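Local coordinates for protein BIFUNCTIONAL PROTEIN Proline utilization A (PutA) (PDB 5UX5) that probably oxidises proline to glutamate in two steps, joining an FAD-dependent proline dehydrogenase and an NAD-dependent aldehyde dehydrogenase in one chain, at residues R940-F953 with L1045-K1057. Numbering follows the deposited sequence.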
loop_
_atom_site.group_PDB
_atom_site.type_symbol
_atom_site.label_atom_id
_atom_site.label_comp_id
_atom_site.label_asym_id
_atom_site.label_seq_id
_atom_site.Cartn_x
_atom_site.Cartn_y
_atom_site.Cartn_z
ATOM N N ARG A 940 19.842 35.284 -21.749
ATOM C CA ARG A 940 19.425 33.966 -22.188
ATOM C C ARG A 940 19.079 33.082 -20.992
ATOM O O ARG A 940 18.127 32.299 -21.054
ATOM C CB ARG A 940 20.536 33.355 -23.040
ATOM C CG ARG A 940 20.243 31.960 -23.507
ATOM C CD ARG A 940 21.435 31.387 -24.218
ATOM N NE ARG A 940 21.155 30.037 -24.658
ATOM C CZ ARG A 940 20.369 29.777 -25.696
ATOM N NH1 ARG A 940 19.807 30.792 -26.343
ATOM N NH2 ARG A 940 20.123 28.524 -26.078
ATOM N N ALA A 941 19.833 33.213 -19.888
ATOM C CA ALA A 941 19.545 32.460 -18.671
ATOM C C ALA A 941 18.307 32.990 -17.963
ATOM O O ALA A 941 17.604 32.218 -17.295
ATOM C CB ALA A 941 20.740 32.491 -17.717
ATOM N N ALA A 942 18.053 34.302 -18.033
ATOM C CA ALA A 942 16.833 34.833 -17.434
ATOM C C ALA A 942 15.593 34.281 -18.122
ATOM O O ALA A 942 14.592 33.978 -17.462
ATOM C CB ALA A 942 16.811 36.355 -17.491
ATOM N N ALA A 943 15.628 34.183 -19.451
ATOM C CA ALA A 943 14.453 33.744 -20.195
ATOM C C ALA A 943 14.201 32.264 -20.004
ATOM O O ALA A 943 13.048 31.840 -19.845
ATOM C CB ALA A 943 14.610 34.058 -21.685
ATOM N N LEU A 944 15.272 31.468 -20.047
ATOM C CA LEU A 944 15.133 30.027 -19.919
ATOM C C LEU A 944 14.688 29.627 -18.514
ATOM O O LEU A 944 13.986 28.618 -18.356
ATOM C CB LEU A 944 16.456 29.352 -20.308
ATOM C CG LEU A 944 16.814 29.555 -21.791
ATOM C CD1 LEU A 944 18.121 28.914 -22.168
ATOM C CD2 LEU A 944 15.734 29.042 -22.679
ATOM N N ASP A 945 15.080 30.400 -17.490
ATOM C CA ASP A 945 14.541 30.193 -16.150
ATOM C C ASP A 945 13.034 30.391 -16.143
ATOM O O ASP A 945 12.288 29.585 -15.579
ATOM C CB ASP A 945 15.217 31.132 -15.150
ATOM C CG ASP A 945 16.659 30.714 -14.816
ATOM O OD1 ASP A 945 17.068 29.591 -15.182
ATOM O OD2 ASP A 945 17.392 31.506 -14.172
ATOM N N GLU A 946 12.561 31.458 -16.775
ATOM C CA GLU A 946 11.122 31.691 -16.845
ATOM C C GLU A 946 10.404 30.510 -17.487
ATOM O O GLU A 946 9.403 30.025 -16.956
ATOM C CB GLU A 946 10.843 32.976 -17.616
ATOM C CG GLU A 946 9.380 33.345 -17.702
ATOM C CD GLU A 946 8.754 33.687 -16.370
ATOM O OE1 GLU A 946 7.514 33.576 -16.274
ATOM O OE2 GLU A 946 9.483 34.075 -15.430
ATOM N N ILE A 947 10.904 30.030 -18.632
ATOM C CA ILE A 947 10.232 28.939 -19.345
ATOM C C ILE A 947 10.270 27.659 -18.527
ATOM O O ILE A 947 9.273 26.925 -18.447
ATOM C CB ILE A 947 10.853 28.718 -20.734
ATOM C CG1 ILE A 947 10.675 29.920 -21.610
ATOM C CG2 ILE A 947 10.295 27.484 -21.386
ATOM C CD1 ILE A 947 11.510 29.759 -22.826
ATOM N N ALA A 948 11.422 27.348 -17.947
ATOM C CA ALA A 948 11.505 26.168 -17.090
ATOM C C ALA A 948 10.564 26.301 -15.901
ATOM O O ALA A 948 9.890 25.343 -15.527
ATOM C CB ALA A 948 12.948 25.950 -16.625
ATOM N N TRP A 949 10.451 27.501 -15.340
ATOM C CA TRP A 949 9.554 27.673 -14.209
ATOM C C TRP A 949 8.105 27.455 -14.628
ATOM O O TRP A 949 7.349 26.792 -13.911
ATOM C CB TRP A 949 9.762 29.056 -13.585
ATOM C CG TRP A 949 9.323 29.136 -12.152
ATOM C CD1 TRP A 949 8.144 29.624 -11.681
ATOM C CD2 TRP A 949 10.044 28.659 -11.011
ATOM N NE1 TRP A 949 8.091 29.507 -10.331
ATOM C CE2 TRP A 949 9.245 28.914 -9.884
ATOM C CE3 TRP A 949 11.292 28.045 -10.833
ATOM C CZ2 TRP A 949 9.649 28.584 -8.587
ATOM C CZ3 TRP A 949 11.698 27.719 -9.536
ATOM C CH2 TRP A 949 10.874 27.991 -8.437
ATOM N N ARG A 950 7.713 27.962 -15.804
ATOM C CA ARG A 950 6.353 27.748 -16.298
ATOM C C ARG A 950 6.085 26.287 -16.638
ATOM O O ARG A 950 4.958 25.803 -16.471
ATOM C CB ARG A 950 6.081 28.596 -17.530
ATOM C CG ARG A 950 6.076 30.074 -17.303
ATOM C CD ARG A 950 5.729 30.766 -18.579
ATOM N NE ARG A 950 5.938 32.194 -18.460
ATOM C CZ ARG A 950 5.681 33.069 -19.424
ATOM N NH1 ARG A 950 5.185 32.664 -20.579
ATOM N NH2 ARG A 950 5.917 34.350 -19.232
ATOM N N THR A 951 7.089 25.582 -17.160
ATOM C CA THR A 951 6.881 24.237 -17.682
ATOM C C THR A 951 6.841 23.199 -16.571
ATOM O O THR A 951 5.952 22.339 -16.547
ATOM C CB THR A 951 7.999 23.889 -18.656
ATOM O OG1 THR A 951 7.814 24.630 -19.874
ATOM C CG2 THR A 951 7.964 22.387 -18.961
ATOM N N GLU A 952 7.783 23.296 -15.632
ATOM C CA GLU A 952 8.072 22.254 -14.663
ATOM C C GLU A 952 8.082 22.785 -13.222
ATOM O O GLU A 952 7.205 22.436 -12.414
ATOM C CB GLU A 952 9.423 21.614 -15.023
ATOM C CG GLU A 952 9.832 20.410 -14.154
ATOM C CD GLU A 952 9.126 19.147 -14.578
ATOM O OE1 GLU A 952 8.196 19.250 -15.412
ATOM O OE2 GLU A 952 9.470 18.056 -14.075
ATOM N N PHE A 953 9.034 23.676 -12.902
ATOM C CA PHE A 953 9.411 23.882 -11.503
ATOM C C PHE A 953 8.326 24.567 -10.678
ATOM O O PHE A 953 8.259 24.357 -9.468
ATOM C CB PHE A 953 10.724 24.662 -11.437
ATOM C CG PHE A 953 11.867 23.964 -12.119
ATOM C CD1 PHE A 953 12.142 22.632 -11.828
ATOM C CD2 PHE A 953 12.657 24.625 -13.048
ATOM C CE1 PHE A 953 13.175 21.975 -12.451
ATOM C CE2 PHE A 953 13.699 23.989 -13.675
ATOM C CZ PHE A 953 13.963 22.661 -13.383
ATOM N N LEU A 1045 25.146 26.647 -16.486
ATOM C CA LEU A 1045 24.328 26.569 -17.689
ATOM C C LEU A 1045 23.349 27.725 -17.766
ATOM O O LEU A 1045 22.734 28.118 -16.766
ATOM C CB LEU A 1045 23.548 25.267 -17.767
ATOM C CG LEU A 1045 24.427 24.039 -17.745
ATOM C CD1 LEU A 1045 23.578 22.793 -18.010
ATOM C CD2 LEU A 1045 25.564 24.169 -18.717
ATOM N N ALA A 1046 23.215 28.264 -18.976
ATOM C CA ALA A 1046 22.153 29.218 -19.231
ATOM C C ALA A 1046 20.801 28.552 -19.069
ATOM O O ALA A 1046 19.863 29.169 -18.562
ATOM C CB ALA A 1046 22.311 29.812 -20.631
ATOM N N ASP A 1047 20.689 27.286 -19.490
ATOM C CA ASP A 1047 19.415 26.577 -19.483
ATOM C C ASP A 1047 18.985 26.305 -18.053
ATOM O O ASP A 1047 19.461 25.354 -17.425
ATOM C CB ASP A 1047 19.506 25.260 -20.251
ATOM C CG ASP A 1047 18.105 24.742 -20.692
ATOM O OD1 ASP A 1047 17.085 25.342 -20.287
ATOM O OD2 ASP A 1047 18.020 23.732 -21.422
ATOM N N GLY A 1048 18.009 27.077 -17.567
ATOM C CA GLY A 1048 17.491 26.850 -16.233
ATOM C C GLY A 1048 16.815 25.504 -16.052
ATOM O O GLY A 1048 16.756 24.995 -14.917
ATOM N N ARG A 1049 16.326 24.899 -17.146
ATOM C CA ARG A 1049 15.778 23.554 -17.042
ATOM C C ARG A 1049 16.784 22.613 -16.411
ATOM O O ARG A 1049 16.392 21.657 -15.742
ATOM C CB ARG A 1049 15.357 23.026 -18.415
ATOM C CG ARG A 1049 14.648 21.685 -18.368
ATOM C CD ARG A 1049 13.467 21.729 -17.387
ATOM N NE ARG A 1049 12.763 20.448 -17.250
ATOM C CZ ARG A 1049 13.122 19.475 -16.401
ATOM N NH1 ARG A 1049 14.177 19.617 -15.614
ATOM N NH2 ARG A 1049 12.430 18.343 -16.331
ATOM N N ARG A 1050 18.080 22.882 -16.583
ATOM C CA ARG A 1050 19.124 22.140 -15.893
ATOM C C ARG A 1050 19.659 22.867 -14.666
ATOM O O ARG A 1050 19.682 22.284 -13.578
ATOM C CB ARG A 1050 20.289 21.843 -16.833
ATOM C CG ARG A 1050 19.964 21.035 -18.063
ATOM C CD ARG A 1050 19.268 19.755 -17.755
ATOM N NE ARG A 1050 19.871 19.095 -16.612
ATOM C CZ ARG A 1050 19.301 18.082 -15.965
ATOM N NH1 ARG A 1050 18.117 17.611 -16.378
ATOM N NH2 ARG A 1050 19.900 17.550 -14.905
ATOM N N GLU A 1051 20.023 24.146 -14.795
ATOM C CA GLU A 1051 20.724 24.828 -13.708
ATOM C C GLU A 1051 19.836 25.011 -12.492
ATOM O O GLU A 1051 20.321 24.937 -11.362
ATOM C CB GLU A 1051 21.239 26.184 -14.174
ATOM C CG GLU A 1051 22.151 26.918 -13.195
ATOM C CD GLU A 1051 23.432 26.146 -12.851
ATOM O OE1 GLU A 1051 23.720 26.013 -11.640
ATOM O OE2 GLU A 1051 24.177 25.729 -13.777
ATOM N N LEU A 1052 18.534 25.248 -12.689
ATOM C CA LEU A 1052 17.662 25.501 -11.541
ATOM C C LEU A 1052 17.504 24.275 -10.633
ATOM O O LEU A 1052 17.059 24.425 -9.484
ATOM C CB LEU A 1052 16.286 26.023 -12.003
ATOM C CG LEU A 1052 16.264 27.470 -12.554
ATOM C CD1 LEU A 1052 14.952 27.868 -13.192
ATOM C CD2 LEU A 1052 16.589 28.485 -11.490
ATOM N N LEU A 1053 17.882 23.073 -11.086
ATOM C CA LEU A 1053 17.772 21.915 -10.197
ATOM C C LEU A 1053 18.678 22.095 -8.984
ATOM O O LEU A 1053 18.352 21.639 -7.885
ATOM C CB LEU A 1053 18.075 20.606 -10.945
ATOM C CG LEU A 1053 17.041 20.154 -12.002
ATOM C CD1 LEU A 1053 17.471 18.967 -12.830
ATOM C CD2 LEU A 1053 15.705 19.852 -11.422
ATOM N N HIS A 1054 19.788 22.813 -9.157
ATOM C CA HIS A 1054 20.706 23.100 -8.066
ATOM C C HIS A 1054 20.090 23.995 -7.005
ATOM O O HIS A 1054 20.633 24.079 -5.892
ATOM C CB HIS A 1054 21.975 23.753 -8.619
ATOM C CG HIS A 1054 22.665 22.929 -9.653
ATOM N ND1 HIS A 1054 23.160 23.460 -10.824
ATOM C CD2 HIS A 1054 22.959 21.607 -9.687
ATOM C CE1 HIS A 1054 23.714 22.501 -11.543
ATOM N NE2 HIS A 1054 23.608 21.365 -10.874
ATOM N N PHE A 1055 18.954 24.629 -7.302
ATOM C CA PHE A 1055 18.315 25.541 -6.367
ATOM C C PHE A 1055 17.043 24.980 -5.756
ATOM O O PHE A 1055 16.340 25.707 -5.042
ATOM C CB PHE A 1055 18.035 26.868 -7.072
ATOM C CG PHE A 1055 19.284 27.608 -7.452
ATOM C CD1 PHE A 1055 20.043 27.200 -8.544
ATOM C CD2 PHE A 1055 19.709 28.698 -6.721
ATOM C CE1 PHE A 1055 21.208 27.868 -8.890
ATOM C CE2 PHE A 1055 20.868 29.381 -7.080
ATOM C CZ PHE A 1055 21.616 28.962 -8.159
ATOM N N LEU A 1056 16.739 23.699 -6.002
ATOM C CA LEU A 1056 15.450 23.092 -5.666
ATOM C C LEU A 1056 15.621 21.698 -5.060
ATOM O O LEU A 1056 16.513 20.923 -5.422
ATOM C CB LEU A 1056 14.547 22.991 -6.907
ATOM C CG LEU A 1056 14.192 24.311 -7.601
ATOM C CD1 LEU A 1056 13.661 24.020 -8.985
ATOM C CD2 LEU A 1056 13.184 25.115 -6.796
ATOM N N LYS A 1057 14.719 21.372 -4.159
ATOM C CA LYS A 1057 14.642 20.046 -3.567
ATOM C C LYS A 1057 13.359 19.374 -4.048
ATOM O O LYS A 1057 12.256 19.877 -3.800
ATOM C CB LYS A 1057 14.648 20.152 -2.039
ATOM C CG LYS A 1057 15.882 20.753 -1.404
ATOM C CD LYS A 1057 15.704 20.774 0.110
ATOM C CE LYS A 1057 14.495 21.615 0.467
ATOM N NZ LYS A 1057 14.443 22.081 1.885
#
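The Phe953 ring carries Leu1056 over one face, a CH-pi contact in which Leu1056 CD1 stands 3.9 Å from the centroid of the Phe953 ring and 29° off its normal. At its edge, near the ring plane, lie two backbone oxygens, Gly1048 O, 3.4 Å from Phe953 CE2, and Arg1049 O, beside Phe953 CZ. Phe953 CG is anti to the carbonyl carbon (chi1 -60°), which directs the ring into the turns of 1048-1055, where Leu1052 CB and Leu1053 CD2 also touch it. Leu1052 CD1 lies at the edge of the Trp949 ring, while Leu1056 CD2 comes to Trp949 CH2 obliquely (4.0 Å). Over one face of the Arg1049 guanidinium sits Glu952 CG. Where the backbones come close, Ala941 CA makes a 3.3 Å CH···O contact with Ala1046 O. The Asp945 carboxylate, salt-bridged to Arg989, runs past Gly1048 and lies against Leu1052 CD1, 3.4 Å from Asp945 OD1. Helix 936-953 thus packs against helix 1048-1051 and the 3-10 turn that follows it, ahead of strand 1056-1064. The Glu952 OE2 to Arg1049 NH2 salt bridge is long, 3.7 Å, and no N-H points at the out-of-plane oxygen, which Tyr971 hydrogen-bonds; cohesion therefore probably comes mainly from apolar and aromatic contacts.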